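Local coordinates for protein VP5 (PDB 6QGI) that probably mediates fusion of the envelope of a haloarchaeal pleomorphic virus with the membrane of its host cell, at residues D29-G34 with D125-T130; V60-I65 with D342-A347; A299-T304 with L448-T453; I305-T310 with I437-S442. All coordinates share one frame; numbering follows the deposited sequence.

Contact 1. Residues D29-G34 with D125-T130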
loop_
_atom_site.group_PDB
_atom_site.type_symbol
_atom_site.label_atom_id
_atom_site.label_comp_id
_atom_site.label_asym_id
_atom_site.label_seq_id
_atom_site.Cartn_x
_atom_site.Cartn_y
_atom_site.Cartn_z
ATOM N N ASP A 29 -10.615 -4.602 -14.339
ATOM C CA ASP A 29 -11.403 -5.828 -14.197
ATOM C C ASP A 29 -12.873 -5.463 -13.948
ATOM O O ASP A 29 -13.460 -5.819 -12.921
ATOM C CB ASP A 29 -10.839 -6.726 -13.071
ATOM C CG ASP A 29 -11.496 -8.090 -12.933
ATOM O OD1 ASP A 29 -12.338 -8.446 -13.806
ATOM O OD2 ASP A 29 -11.179 -8.799 -11.956
ATOM N N ALA A 30 -13.471 -4.756 -14.919
ATOM C CA ALA A 30 -14.867 -4.352 -14.845
ATOM C C ALA A 30 -15.789 -5.543 -15.078
ATOM O O ALA A 30 -15.467 -6.383 -15.930
ATOM C CB ALA A 30 -15.157 -3.270 -15.855
ATOM N N PRO A 31 -16.938 -5.620 -14.355
ATOM C CA PRO A 31 -17.861 -6.747 -14.550
ATOM C C PRO A 31 -18.326 -6.885 -15.994
ATOM O O PRO A 31 -18.482 -5.868 -16.685
ATOM C CB PRO A 31 -19.039 -6.409 -13.631
ATOM C CG PRO A 31 -18.447 -5.525 -12.596
ATOM C CD PRO A 31 -17.422 -4.715 -13.289
ATOM N N PRO A 32 -18.589 -8.127 -16.447
ATOM C CA PRO A 32 -19.041 -8.335 -17.823
ATOM C C PRO A 32 -20.509 -7.989 -18.047
ATOM O O PRO A 32 -21.280 -7.858 -17.104
ATOM C CB PRO A 32 -18.825 -9.837 -18.024
ATOM C CG PRO A 32 -19.011 -10.414 -16.681
ATOM C CD PRO A 32 -18.419 -9.421 -15.741
ATOM N N GLU A 33 -20.899 -7.892 -19.319
ATOM C CA GLU A 33 -22.291 -7.701 -19.708
ATOM C C GLU A 33 -22.950 -9.086 -19.710
ATOM O O GLU A 33 -22.242 -10.095 -19.713
ATOM C CB GLU A 33 -22.377 -7.005 -21.076
ATOM C CG GLU A 33 -22.054 -5.519 -21.004
ATOM C CD GLU A 33 -22.305 -4.685 -22.246
ATOM O OE1 GLU A 33 -23.299 -4.945 -22.964
ATOM O OE2 GLU A 33 -21.515 -3.743 -22.484
ATOM N N GLY A 34 -24.274 -9.135 -19.669
ATOM C CA GLY A 34 -24.996 -10.401 -19.665
ATOM C C GLY A 34 -25.183 -11.025 -18.300
ATOM O O GLY A 34 -25.607 -12.181 -18.193
ATOM N N ASP A 125 -15.144 3.555 -16.501
ATOM C CA ASP A 125 -15.793 3.794 -17.789
ATOM C C ASP A 125 -16.458 2.517 -18.307
ATOM O O ASP A 125 -17.605 2.579 -18.760
ATOM C CB ASP A 125 -14.797 4.349 -18.818
ATOM C CG ASP A 125 -15.436 4.760 -20.138
ATOM O OD1 ASP A 125 -16.467 5.481 -20.108
ATOM O OD2 ASP A 125 -14.900 4.370 -21.202
ATOM N N SER A 126 -15.766 1.363 -18.187
ATOM C CA SER A 126 -16.302 0.066 -18.602
ATOM C C SER A 126 -17.375 -0.435 -17.615
ATOM O O SER A 126 -18.234 -1.209 -18.029
ATOM C CB SER A 126 -15.198 -0.967 -18.802
ATOM O OG SER A 126 -14.357 -1.098 -17.669
ATOM N N ILE A 127 -17.369 0.042 -16.342
ATOM C CA ILE A 127 -18.427 -0.271 -15.367
ATOM C C ILE A 127 -19.692 0.460 -15.831
ATOM O O ILE A 127 -20.727 -0.179 -16.031
ATOM C CB ILE A 127 -18.055 0.091 -13.895
ATOM C CG1 ILE A 127 -17.048 -0.905 -13.293
ATOM C CG2 ILE A 127 -19.307 0.203 -13.010
ATOM C CD1 ILE A 127 -16.146 -0.309 -12.179
ATOM N N LEU A 128 -19.578 1.794 -16.054
ATOM C CA LEU A 128 -20.666 2.671 -16.502
ATOM C C LEU A 128 -21.233 2.219 -17.861
ATOM O O LEU A 128 -22.403 2.478 -18.129
ATOM C CB LEU A 128 -20.218 4.148 -16.567
ATOM C CG LEU A 128 -19.666 4.786 -15.281
ATOM C CD1 LEU A 128 -18.922 6.062 -15.587
ATOM C CD2 LEU A 128 -20.747 5.058 -14.272
ATOM N N SER A 129 -20.422 1.531 -18.698
ATOM C CA SER A 129 -20.868 0.977 -19.978
ATOM C C SER A 129 -21.766 -0.224 -19.704
ATOM O O SER A 129 -22.907 -0.252 -20.164
ATOM C CB SER A 129 -19.680 0.577 -20.850
ATOM O OG SER A 129 -18.908 1.698 -21.246
ATOM N N THR A 130 -21.266 -1.178 -18.894
ATOM C CA THR A 130 -21.956 -2.402 -18.473
ATOM C C THR A 130 -23.257 -2.075 -17.710
ATOM O O THR A 130 -24.247 -2.794 -17.864
ATOM C CB THR A 130 -21.012 -3.269 -17.615
ATOM O OG1 THR A 130 -19.776 -3.450 -18.297
ATOM C CG2 THR A 130 -21.580 -4.625 -17.318
#
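Residues Ala30 to Glu33 form an extended run with polyproline-like backbone angles that lies along helix 91-133, the two segments running in broadly the same sense. CA of Ala30 lies 5.4 Å from CA of Ile127, and CA of Glu33 comes back to 5.5 Å from CA of Thr130. No hydrogen bond crosses between the segments, so the fit rests on close packing, some of it against oxygen atoms. At its start CB of Ala30 presses tightly on OG of Ser126 (2.9 Å). That hydroxyl sits between the backbone N and the carbonyl carbon (chi1 54°) and is bonded to Glu123 O. The ring carbon CD of Pro31 crosses obliquely over CG1 of Ile127 at 3.8 Å. Further on, Thr130 sends OG1 back to Ser126 O (2.7 Å), nearly along the C=O axis. Ser126 O also accepts from Thr130 N, so two donors grip it; the OG1 bond holds the threonine side chain with OG1 beside the backbone N (chi1 -51°). Its methyl CG2 is thereby turned to the loop, 3.3 Å from Pro32 O and 3.8 Å from CG of Glu33. Pro31 also touches Gln43 and Thr47, and Thr130 touches Leu40. The arrangement is a proline-rich extended linker wedged between helices 37-60 and 91-133 of the helical N-terminal part.

Contact 2. Residues V60-I65 with D342-A347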
loop_
_atom_site.group_PDB
_atom_site.type_symbol
_atom_site.label_atom_id
_atom_site.label_comp_id
_atom_site.label_asym_id
_atom_site.label_seq_id
_atom_site.Cartn_x
_atom_site.Cartn_y
_atom_site.Cartn_z
ATOM N N VAL A 60 -2.654 5.592 -2.167
ATOM C CA VAL A 60 -3.483 6.324 -1.207
ATOM C C VAL A 60 -3.035 6.131 0.248
ATOM O O VAL A 60 -2.979 7.123 0.970
ATOM C CB VAL A 60 -4.999 6.011 -1.391
ATOM C CG1 VAL A 60 -5.874 6.862 -0.477
ATOM C CG2 VAL A 60 -5.418 6.216 -2.848
ATOM N N ASP A 61 -2.700 4.904 0.677
ATOM C CA ASP A 61 -2.307 4.671 2.076
ATOM C C ASP A 61 -0.842 5.005 2.376
ATOM O O ASP A 61 -0.467 5.031 3.545
ATOM C CB ASP A 61 -2.615 3.223 2.495
ATOM C CG ASP A 61 -4.059 2.972 2.902
ATOM O OD1 ASP A 61 -4.897 3.888 2.722
ATOM O OD2 ASP A 61 -4.352 1.856 3.408
ATOM N N ASN A 62 -0.027 5.302 1.349
ATOM C CA ASN A 62 1.392 5.583 1.557
ATOM C C ASN A 62 1.790 6.949 0.983
ATOM O O ASN A 62 2.516 7.023 -0.006
ATOM C CB ASN A 62 2.254 4.454 0.951
ATOM C CG ASN A 62 1.706 3.059 1.167
ATOM O OD1 ASN A 62 1.436 2.639 2.285
ATOM N ND2 ASN A 62 1.515 2.320 0.091
ATOM N N GLN A 63 1.333 8.029 1.621
ATOM C CA GLN A 63 1.636 9.403 1.205
ATOM C C GLN A 63 2.901 9.900 1.885
ATOM O O GLN A 63 3.485 10.898 1.453
ATOM C CB GLN A 63 0.474 10.365 1.533
ATOM C CG GLN A 63 -0.923 9.748 1.486
ATOM C CD GLN A 63 -1.361 9.134 2.795
ATOM O OE1 GLN A 63 -0.553 8.779 3.659
ATOM N NE2 GLN A 63 -2.667 8.999 2.968
ATOM N N ASN A 64 3.324 9.204 2.954
ATOM C CA ASN A 64 4.475 9.573 3.776
ATOM C C ASN A 64 5.782 8.900 3.346
ATOM O O ASN A 64 6.786 9.023 4.056
ATOM C CB ASN A 64 4.179 9.264 5.242
ATOM C CG ASN A 64 3.072 10.110 5.811
ATOM O OD1 ASN A 64 3.029 11.335 5.631
ATOM N ND2 ASN A 64 2.152 9.472 6.518
ATOM N N ILE A 65 5.792 8.234 2.177
ATOM C CA ILE A 65 6.993 7.586 1.628
ATOM C C ILE A 65 7.676 8.535 0.618
ATOM O O ILE A 65 8.753 8.213 0.112
ATOM C CB ILE A 65 6.698 6.184 1.000
ATOM C CG1 ILE A 65 5.674 6.271 -0.159
ATOM C CG2 ILE A 65 6.281 5.162 2.075
ATOM C CD1 ILE A 65 5.728 5.221 -1.155
ATOM N N ASP A 342 3.142 6.799 9.190
ATOM C CA ASP A 342 2.555 5.494 8.919
ATOM C C ASP A 342 3.405 4.371 9.512
ATOM O O ASP A 342 4.635 4.460 9.533
ATOM C CB ASP A 342 2.355 5.287 7.412
ATOM C CG ASP A 342 1.308 6.194 6.785
ATOM O OD1 ASP A 342 0.176 6.258 7.319
ATOM O OD2 ASP A 342 1.614 6.827 5.752
ATOM N N VAL A 343 2.727 3.325 10.020
ATOM C CA VAL A 343 3.349 2.144 10.631
ATOM C C VAL A 343 3.337 0.983 9.655
ATOM O O VAL A 343 2.269 0.605 9.178
ATOM C CB VAL A 343 2.665 1.715 11.959
ATOM C CG1 VAL A 343 3.399 0.541 12.606
ATOM C CG2 VAL A 343 2.575 2.871 12.922
ATOM N N TYR A 344 4.515 0.392 9.401
ATOM C CA TYR A 344 4.650 -0.786 8.551
ATOM C C TYR A 344 5.092 -1.980 9.405
ATOM O O TYR A 344 5.687 -1.794 10.472
ATOM C CB TYR A 344 5.596 -0.533 7.365
ATOM C CG TYR A 344 5.084 0.536 6.424
ATOM C CD1 TYR A 344 4.110 0.249 5.474
ATOM C CD2 TYR A 344 5.542 1.847 6.512
ATOM C CE1 TYR A 344 3.603 1.237 4.634
ATOM C CE2 TYR A 344 5.054 2.841 5.666
ATOM C CZ TYR A 344 4.082 2.531 4.730
ATOM O OH TYR A 344 3.600 3.498 3.885
ATOM N N PHE A 345 4.720 -3.198 8.981
ATOM C CA PHE A 345 5.036 -4.420 9.714
ATOM C C PHE A 345 5.347 -5.556 8.744
ATOM O O PHE A 345 4.463 -6.010 8.013
ATOM C CB PHE A 345 3.882 -4.793 10.666
ATOM C CG PHE A 345 4.230 -5.753 11.782
ATOM C CD1 PHE A 345 4.988 -5.334 12.872
ATOM C CD2 PHE A 345 3.746 -7.057 11.776
ATOM C CE1 PHE A 345 5.287 -6.213 13.916
ATOM C CE2 PHE A 345 4.044 -7.935 12.823
ATOM C CZ PHE A 345 4.802 -7.504 13.891
ATOM N N THR A 346 6.628 -5.975 8.710
ATOM C CA THR A 346 7.114 -7.062 7.863
ATOM C C THR A 346 7.052 -8.332 8.687
ATOM O O THR A 346 7.746 -8.445 9.700
ATOM C CB THR A 346 8.515 -6.754 7.331
ATOM O OG1 THR A 346 8.507 -5.453 6.741
ATOM C CG2 THR A 346 8.998 -7.794 6.320
ATOM N N ALA A 347 6.190 -9.271 8.279
ATOM C CA ALA A 347 5.975 -10.519 9.002
ATOM C C ALA A 347 5.691 -11.685 8.085
ATOM O O ALA A 347 5.234 -11.502 6.958
ATOM C CB ALA A 347 4.807 -10.350 9.960
HETATM O O HOH W 1 3.512 6.148 3.989
#
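Asp342 OD2 is gripped twice, by Asn64 ND2 and by a water molecule, where the turn between helices 37-60 and 66-86 meets the start of strand 343-355 in the antiparallel beta region. The amide nitrogen of Asn64 comes from above the carboxylate plane, 2.8 Å from Asp342 OD2, in a bent bond (N-H...O 139°). The water donates to the same Asp342 OD2 at 2.7 Å. Its other donated bond goes to Tyr344 OH, and it accepts a weak one from Asn64 N, so it links loop backbone, carboxylate and phenol. Asp61 O and Gln63 OE1 also stand near OD2; these oxygens and the two donors would probably shift the ionisation of the acid in opposite senses. Tyr344, its CG beside the backbone N (chi1 -63°), points its hydroxyl into the turn and donates to Asn62 OD1 at 2.8 Å. The acceptor lies at the ring edge, yet the phenol oxygen sits 41° out of the plane of the Asn62 carbonyl. The Asn62 amide is itself held, since ND2 donates to Ser57 O and Thr58 O near the end of helix 37-60. The branch methyl CG2 of Ile65 packs by the hydroxyl end of the ring, 4.3 Å from Tyr344 CZ.

Contact 3. Residues A299-T304 with L448-T453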
loop_
_atom_site.group_PDB
_atom_site.type_symbol
_atom_site.label_atom_id
_atom_site.label_comp_id
_atom_site.label_asym_id
_atom_site.label_seq_id
_atom_site.Cartn_x
_atom_site.Cartn_y
_atom_site.Cartn_z
ATOM N N ALA A 299 15.128 -3.633 12.085
ATOM C CA ALA A 299 15.417 -4.951 11.534
ATOM C C ALA A 299 15.884 -5.934 12.612
ATOM O O ALA A 299 15.699 -7.142 12.456
ATOM C CB ALA A 299 16.493 -4.821 10.469
ATOM N N GLU A 300 16.498 -5.417 13.693
ATOM C CA GLU A 300 17.103 -6.209 14.762
ATOM C C GLU A 300 16.170 -6.603 15.915
ATOM O O GLU A 300 16.596 -7.394 16.758
ATOM C CB GLU A 300 18.326 -5.480 15.337
ATOM C CG GLU A 300 19.647 -5.949 14.743
ATOM C CD GLU A 300 19.975 -7.431 14.862
ATOM O OE1 GLU A 300 19.684 -8.034 15.922
ATOM O OE2 GLU A 300 20.535 -7.986 13.890
ATOM N N ARG A 301 14.928 -6.092 15.968
ATOM C CA ARG A 301 14.033 -6.465 17.063
ATOM C C ARG A 301 12.705 -7.018 16.556
ATOM O O ARG A 301 11.868 -6.274 16.037
ATOM C CB ARG A 301 13.807 -5.301 18.037
ATOM C CG ARG A 301 14.879 -5.220 19.116
ATOM C CD ARG A 301 15.267 -3.788 19.426
ATOM N NE ARG A 301 16.045 -3.200 18.333
ATOM C CZ ARG A 301 17.252 -2.666 18.473
ATOM N NH1 ARG A 301 17.886 -2.169 17.417
ATOM N NH2 ARG A 301 17.833 -2.611 19.663
ATOM N N GLU A 302 12.531 -8.343 16.707
ATOM C CA GLU A 302 11.318 -9.058 16.329
ATOM C C GLU A 302 10.285 -8.853 17.422
ATOM O O GLU A 302 10.565 -9.081 18.604
ATOM C CB GLU A 302 11.593 -10.553 16.090
ATOM C CG GLU A 302 10.486 -11.253 15.315
ATOM C CD GLU A 302 10.507 -12.768 15.378
ATOM O OE1 GLU A 302 11.364 -13.383 14.704
ATOM O OE2 GLU A 302 9.656 -13.342 16.095
ATOM N N ALA A 303 9.101 -8.389 17.023
ATOM C CA ALA A 303 8.013 -8.114 17.943
ATOM C C ALA A 303 6.789 -8.930 17.612
ATOM O O ALA A 303 6.400 -9.011 16.444
ATOM C CB ALA A 303 7.667 -6.640 17.901
ATOM N N THR A 304 6.182 -9.540 18.640
ATOM C CA THR A 304 4.935 -10.287 18.503
ATOM C C THR A 304 3.830 -9.303 18.902
ATOM O O THR A 304 3.882 -8.732 19.996
ATOM C CB THR A 304 4.954 -11.599 19.315
ATOM O OG1 THR A 304 5.156 -11.305 20.698
ATOM C CG2 THR A 304 6.017 -12.579 18.831
ATOM N N LEU A 448 9.052 -8.228 22.740
ATOM C CA LEU A 448 10.125 -7.683 21.902
ATOM C C LEU A 448 11.366 -8.545 22.104
ATOM O O LEU A 448 11.735 -8.800 23.251
ATOM C CB LEU A 448 10.439 -6.210 22.249
ATOM C CG LEU A 448 9.407 -5.149 21.911
ATOM C CD1 LEU A 448 9.803 -3.826 22.485
ATOM C CD2 LEU A 448 9.302 -4.955 20.436
ATOM N N THR A 449 11.994 -9.015 21.013
ATOM C CA THR A 449 13.182 -9.872 21.086
ATOM C C THR A 449 14.253 -9.416 20.104
ATOM O O THR A 449 13.972 -9.278 18.911
ATOM C CB THR A 449 12.809 -11.351 20.812
ATOM O OG1 THR A 449 11.856 -11.792 21.775
ATOM C CG2 THR A 449 14.019 -12.286 20.831
ATOM N N ASN A 450 15.492 -9.235 20.601
ATOM C CA ASN A 450 16.634 -8.913 19.753
ATOM C C ASN A 450 17.037 -10.215 19.061
ATOM O O ASN A 450 17.400 -11.170 19.739
ATOM C CB ASN A 450 17.772 -8.296 20.567
ATOM C CG ASN A 450 18.895 -7.736 19.727
ATOM O OD1 ASN A 450 19.646 -8.468 19.071
ATOM N ND2 ASN A 450 19.041 -6.420 19.743
ATOM N N THR A 451 16.881 -10.280 17.730
ATOM C CA THR A 451 17.132 -11.475 16.910
ATOM C C THR A 451 18.587 -11.996 16.954
ATOM O O THR A 451 18.782 -13.201 16.790
ATOM C CB THR A 451 16.727 -11.225 15.453
ATOM O OG1 THR A 451 17.269 -9.976 15.014
ATOM C CG2 THR A 451 15.217 -11.238 15.256
ATOM N N GLN A 452 19.594 -11.123 17.165
ATOM C CA GLN A 452 21.003 -11.546 17.191
ATOM C C GLN A 452 21.409 -12.132 18.554
ATOM O O GLN A 452 21.964 -13.231 18.597
ATOM C CB GLN A 452 21.938 -10.384 16.809
ATOM C CG GLN A 452 23.393 -10.804 16.597
ATOM C CD GLN A 452 24.262 -9.730 15.989
ATOM O OE1 GLN A 452 23.849 -8.580 15.788
ATOM N NE2 GLN A 452 25.506 -10.089 15.696
ATOM N N THR A 453 21.161 -11.390 19.648
ATOM C CA THR A 453 21.504 -11.802 21.014
ATOM C C THR A 453 20.499 -12.830 21.558
ATOM O O THR A 453 20.865 -13.678 22.374
ATOM C CB THR A 453 21.583 -10.580 21.943
ATOM O OG1 THR A 453 20.322 -9.914 21.948
ATOM C CG2 THR A 453 22.689 -9.604 21.545
HETATM O O HOH W 2 18.223 -4.337 21.816
#
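Strands 301-304 and 448-450 run antiparallel, their axes 4.5 Å apart at closest approach and their directions 157° from each other. Glu302 and Thr449 make the hydrogen-bonded pair: Glu302 N donates a hydrogen bond to Thr449 O at 2.8 Å, and Thr449 N donates one to Glu302 O, each donor lying in the plane of the carbonyl it meets. Non-hydrogen-bonded pairs flank it, Arg301 with Asn450 and Ala303 with Leu448. On the side of these flanking residues, CD2 of Leu448 touches CB of Ala303 at 3.5 Å. The guanidinium of Arg301 stands with Asn450 ND2 over one face, the two planes 79° apart, and a water joins Arg301 NH2, weakly, to Asn450 ND2. The charge itself is met by Asp298, in a salt bridge through Arg301 NE. This pairing adds strand 443-450 to one edge of strand 301-307, whose other neighbour is strand 312-320, in an antiparallel beta domain. At the end of the strand the chain turns: Asn450, with CG anti to the backbone N, closes an Asx turn by accepting from Gln452 N on a lone pair of OD1. Glu300 binds the turn from the other segment. Its carbonyl oxygen takes Thr451 N at 3.1 Å and Thr451 OG1 at 3.2 Å, both from above the carbonyl plane. Its side chain, bent at chi2 (-57°), brings OE1 to Gln452 N in a weak bond of 3.3 Å. Opposite the arginine side, CG2 of Thr451 rests on CB of Glu302 (3.8 Å).

Contact 4. Residues I305-T310 with I437-S442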
loop_
_atom_site.group_PDB
_atom_site.type_symbol
_atom_site.label_atom_id
_atom_site.label_comp_id
_atom_site.label_asym_id
_atom_site.label_seq_id
_atom_site.Cartn_x
_atom_site.Cartn_y
_atom_site.Cartn_z
ATOM N N ILE A 305 2.894 -9.030 17.980
ATOM C CA ILE A 305 1.811 -8.066 18.209
ATOM C C ILE A 305 0.451 -8.761 18.275
ATOM O O ILE A 305 0.276 -9.842 17.713
ATOM C CB ILE A 305 1.795 -6.923 17.146
ATOM C CG1 ILE A 305 1.661 -7.466 15.694
ATOM C CG2 ILE A 305 3.005 -6.008 17.308
ATOM C CD1 ILE A 305 1.146 -6.475 14.651
ATOM N N THR A 306 -0.506 -8.129 18.962
ATOM C CA THR A 306 -1.884 -8.593 19.043
ATOM C C THR A 306 -2.749 -7.459 18.539
ATOM O O THR A 306 -2.747 -6.383 19.140
ATOM C CB THR A 306 -2.263 -9.056 20.472
ATOM O OG1 THR A 306 -1.525 -10.229 20.792
ATOM C CG2 THR A 306 -3.758 -9.363 20.619
ATOM N N ILE A 307 -3.474 -7.694 17.435
ATOM C CA ILE A 307 -4.403 -6.720 16.865
ATOM C C ILE A 307 -5.622 -6.759 17.776
ATOM O O ILE A 307 -6.328 -7.760 17.816
ATOM C CB ILE A 307 -4.695 -7.012 15.359
ATOM C CG1 ILE A 307 -3.382 -7.081 14.527
ATOM C CG2 ILE A 307 -5.692 -6.010 14.751
ATOM C CD1 ILE A 307 -2.519 -5.802 14.505
ATOM N N GLN A 308 -5.781 -5.714 18.593
ATOM C CA GLN A 308 -6.805 -5.554 19.630
ATOM C C GLN A 308 -8.236 -5.938 19.213
ATOM O O GLN A 308 -8.908 -6.648 19.965
ATOM C CB GLN A 308 -6.829 -4.109 20.128
ATOM C CG GLN A 308 -5.541 -3.655 20.776
ATOM C CD GLN A 308 -5.789 -2.404 21.552
ATOM O OE1 GLN A 308 -6.289 -1.401 21.026
ATOM N NE2 GLN A 308 -5.485 -2.458 22.845
ATOM N N ASP A 309 -8.700 -5.448 18.046
ATOM C CA ASP A 309 -10.056 -5.649 17.523
ATOM C C ASP A 309 -10.389 -7.104 17.121
ATOM O O ASP A 309 -11.570 -7.454 17.108
ATOM C CB ASP A 309 -10.293 -4.729 16.309
ATOM C CG ASP A 309 -10.586 -3.270 16.638
ATOM O OD1 ASP A 309 -10.244 -2.829 17.763
ATOM O OD2 ASP A 309 -11.147 -2.567 15.767
ATOM N N THR A 310 -9.381 -7.932 16.782
ATOM C CA THR A 310 -9.609 -9.312 16.327
ATOM C C THR A 310 -8.949 -10.387 17.208
ATOM O O THR A 310 -9.415 -11.527 17.229
ATOM C CB THR A 310 -9.086 -9.471 14.899
ATOM O OG1 THR A 310 -7.692 -9.171 14.896
ATOM C CG2 THR A 310 -9.824 -8.593 13.896
ATOM N N ILE A 437 2.820 -5.121 5.751
ATOM C CA ILE A 437 1.461 -4.612 5.932
ATOM C C ILE A 437 1.517 -3.246 6.620
ATOM O O ILE A 437 2.464 -2.968 7.352
ATOM C CB ILE A 437 0.566 -5.622 6.718
ATOM C CG1 ILE A 437 1.120 -5.915 8.137
ATOM C CG2 ILE A 437 0.377 -6.916 5.916
ATOM C CD1 ILE A 437 0.151 -6.478 9.130
ATOM N N GLN A 438 0.518 -2.387 6.372
ATOM C CA GLN A 438 0.444 -1.093 7.047
ATOM C C GLN A 438 -0.580 -1.228 8.162
ATOM O O GLN A 438 -1.739 -1.520 7.879
ATOM C CB GLN A 438 0.098 0.052 6.081
ATOM C CG GLN A 438 0.089 1.414 6.772
ATOM C CD GLN A 438 -0.276 2.558 5.867
ATOM O OE1 GLN A 438 0.315 2.749 4.812
ATOM N NE2 GLN A 438 -1.245 3.360 6.278
ATOM N N LEU A 439 -0.156 -1.037 9.420
ATOM C CA LEU A 439 -1.039 -1.154 10.579
ATOM C C LEU A 439 -1.934 0.069 10.690
ATOM O O LEU A 439 -1.434 1.187 10.796
ATOM C CB LEU A 439 -0.225 -1.357 11.869
ATOM C CG LEU A 439 0.759 -2.532 11.859
ATOM C CD1 LEU A 439 1.672 -2.497 13.057
ATOM C CD2 LEU A 439 0.034 -3.869 11.810
ATOM N N GLN A 440 -3.257 -0.146 10.616
ATOM C CA GLN A 440 -4.279 0.903 10.682
ATOM C C GLN A 440 -4.965 0.871 12.037
ATOM O O GLN A 440 -5.146 1.921 12.673
ATOM C CB GLN A 440 -5.327 0.718 9.563
ATOM C CG GLN A 440 -4.795 0.235 8.216
ATOM C CD GLN A 440 -4.115 1.310 7.404
ATOM O OE1 GLN A 440 -4.025 2.482 7.794
ATOM N NE2 GLN A 440 -3.621 0.922 6.237
ATOM N N GLY A 441 -5.330 -0.338 12.464
ATOM C CA GLY A 441 -5.999 -0.585 13.730
ATOM C C GLY A 441 -5.033 -0.770 14.878
ATOM O O GLY A 441 -3.856 -1.081 14.664
ATOM N N SER A 442 -5.551 -0.601 16.108
ATOM C CA SER A 442 -4.805 -0.728 17.349
ATOM C C SER A 442 -4.235 -2.136 17.536
ATOM O O SER A 442 -4.801 -3.124 17.059
ATOM C CB SER A 442 -5.675 -0.350 18.535
ATOM O OG SER A 442 -5.932 1.043 18.574
#
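Leu439 CD2 receives two isoleucine tips, a packing between strands 301-307 and 434-439, which are not paired with each other but belong to the same antiparallel beta region. CD1 of Ile305 meets this methyl end to end at 4.0 Å, and CD1 of Ile307 reaches it obliquely at 4.2 Å. The torsions that bring the tips in differ: CG1 of Ile305 takes the crowded place between the backbone N and the carbonyl carbon (chi1 58°), whereas CG1 of Ile307 lies beside the backbone N. Beyond this apolar cluster the backbones join once, through Gln308 N and Ser442 O at 3.2 Å, a bent bond (138°) whose donor sits above the carbonyl plane. Around the first shell lie aromatic neighbours: Phe318 packs on both Ile305 and Leu439, Phe345 on Ile305, and Phe443 on both isoleucines, so the three aliphatic side chains are buried among aromatic rings. The CB of Thr306 points away from 437-442; its OG1 is hydrogen-bonded to Asp446 OD2. Leu439 is held by the neighbouring strand 343-355, through backbone bonding to Val343. Past Ile307 the chain reverses in a beta turn, closed by Thr310 N donating to Ile307 O at 3.2 Å.

From the N terminus, contact 1 closes a loop of 90 mostly helical residues, fastening the linker ahead of helix 37-60 to helix 91-133. Contact 2 opens inside that loop and closes only at 342-347, so the two cross, and it ties the helical part to the beta part. Contacts 3 and 4 open on strand 301-307 before contact 2 has closed and both cross it; contact 4 is nested within contact 3. Backbone pairing between Phe345 and Ile437 joins contacts 2 and 4 directly, and Phe345 CZ also packs on Ala303 O in contact 3. Contact 1 stands apart, its centre about 48 Å from that of contact 3.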